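Local coordinates for protein titin (Homo sapiens, PDB 2A38) that spans half a sarcomere as a giant structural protein built largely of immunoglobulin-like and fibronectin type III domains, two immunoglobulin-like ones forming this N-terminal tandem, at residues A27-S30 and V34-V37. Sequence-based numbering, arbitrary orientation.
Sequences AHIS and VPEV. With CD (cadmium ion), chain D.
A cadmium ion is gripped by H28, whose NE2 lies 2.4 Å from the cadmium ion, by a water whose O lies 2.3 Å from the cadmium, and by OE2 of E26, two residues earlier on the same strand. The water lies at the edge of the imidazole ring, in its plane; the bonds from the cadmium to NE2 and to the water stand close to a right angle. The next residue, I29, points to the other side of the strand, toward 34-37. Its chi1 of -59° sets CG1 anti to the carbonyl carbon and CG2 anti to the backbone N, and its two arms reach different partners. The short arm, methyl CG2, rests 3.6 Å from CG of P35, the two side chains passing one another as they run in opposing directions. The long arm, extended at chi2 173°, carries CD1 to 3.6 Å from methyl CG2 of V37, which comes in at a slant.

This is the crossing from strand B to strand C of an I-set immunoglobulin domain, where the chain passes from one sheet of the beta-sandwich to the other. Strand 23-32 pairs with 4-8 and 62-67, whereas 36-41 is an outer strand of the opposing sheet, so I29, buried, and V37, partly exposed, meet from opposing sheets. L80 touches both of them; F8 and A82 also cover I29, while F58 packs on V37. Nearer the turn the backbones approach, the CA atoms of S30 and V34 lying 7.2 Å apart. There CB of S30 points away from 34-37, and its side chain touches Q4, T7 and T9, while the backbone O of S30 lies 4.2 Å from CG of P35.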
loop_
_atom_site.group_PDB
_atom_site.type_symbol
_atom_site.label_atom_id
_atom_site.label_comp_id
_atom_site.label_asym_id
_atom_site.label_seq_id
_atom_site.Cartn_x
_atom_site.Cartn_y
_atom_site.Cartn_z
ATOM N N ALA A 27 4.705 -19.274 -16.875
ATOM C CA ALA A 27 5.483 -19.889 -17.926
ATOM C C ALA A 27 4.813 -21.179 -18.339
ATOM O O ALA A 27 4.046 -21.751 -17.584
ATOM C CB ALA A 27 6.883 -20.175 -17.426
ATOM N N HIS A 28 5.087 -21.619 -19.554
ATOM C CA HIS A 28 4.546 -22.869 -20.037
ATOM C C HIS A 28 5.729 -23.763 -20.248
ATOM O O HIS A 28 6.680 -23.406 -20.941
ATOM C CB HIS A 28 3.796 -22.671 -21.342
ATOM C CG HIS A 28 2.447 -22.064 -21.154
ATOM N ND1 HIS A 28 1.299 -22.822 -21.067
ATOM C CD2 HIS A 28 2.069 -20.781 -20.967
ATOM C CE1 HIS A 28 0.272 -22.030 -20.836
ATOM N NE2 HIS A 28 0.710 -20.787 -20.771
ATOM N N ILE A 29 5.667 -24.931 -19.637
ATOM C CA ILE A 29 6.753 -25.872 -19.733
ATOM C C ILE A 29 6.285 -27.161 -20.370
ATOM O O ILE A 29 5.215 -27.681 -20.038
ATOM C CB ILE A 29 7.313 -26.175 -18.338
ATOM C CG1 ILE A 29 7.804 -24.872 -17.704
ATOM C CG2 ILE A 29 8.422 -27.218 -18.435
ATOM C CD1 ILE A 29 8.222 -25.008 -16.269
ATOM N N SER A 30 7.095 -27.665 -21.289
ATOM C CA SER A 30 6.794 -28.906 -21.968
ATOM C C SER A 30 7.866 -29.917 -21.547
ATOM O O SER A 30 8.884 -29.543 -20.981
ATOM C CB SER A 30 6.817 -28.673 -23.479
ATOM O OG SER A 30 6.235 -29.759 -24.177
ATOM N N VAL A 34 6.555 -35.482 -17.466
ATOM C CA VAL A 34 6.371 -34.106 -17.000
ATOM C C VAL A 34 7.470 -33.736 -16.014
ATOM O O VAL A 34 7.673 -34.411 -15.010
ATOM C CB VAL A 34 5.024 -33.910 -16.316
ATOM C CG1 VAL A 34 4.899 -32.464 -15.846
ATOM C CG2 VAL A 34 3.898 -34.264 -17.284
ATOM N N PRO A 35 8.179 -32.634 -16.278
ATOM C CA PRO A 35 9.262 -32.228 -15.382
ATOM C C PRO A 35 8.878 -31.757 -13.992
ATOM O O PRO A 35 7.742 -31.358 -13.751
ATOM C CB PRO A 35 9.965 -31.136 -16.183
ATOM C CG PRO A 35 8.829 -30.490 -16.918
ATOM C CD PRO A 35 8.031 -31.684 -17.397
ATOM N N GLU A 36 9.843 -31.835 -13.078
ATOM C CA GLU A 36 9.666 -31.352 -11.721
ATOM C C GLU A 36 10.035 -29.876 -11.822
ATOM O O GLU A 36 11.072 -29.527 -12.404
ATOM C CB GLU A 36 10.627 -32.036 -10.756
ATOM C CG GLU A 36 10.344 -33.490 -10.509
ATOM C CD GLU A 36 11.118 -34.013 -9.313
ATOM O OE1 GLU A 36 10.814 -33.584 -8.176
ATOM O OE2 GLU A 36 12.036 -34.845 -9.510
ATOM N N VAL A 37 9.199 -29.019 -11.248
ATOM C CA VAL A 37 9.409 -27.579 -11.310
ATOM C C VAL A 37 9.765 -26.944 -9.970
ATOM O O VAL A 37 9.262 -27.337 -8.922
ATOM C CB VAL A 37 8.158 -26.899 -11.904
ATOM C CG1 VAL A 37 8.222 -25.413 -11.708
ATOM C CG2 VAL A 37 8.066 -27.221 -13.381
HETATM CD CD CD D . -0.536 -18.739 -20.490
HETATM O O HOH W 1 1.266 -17.398 -21.005
#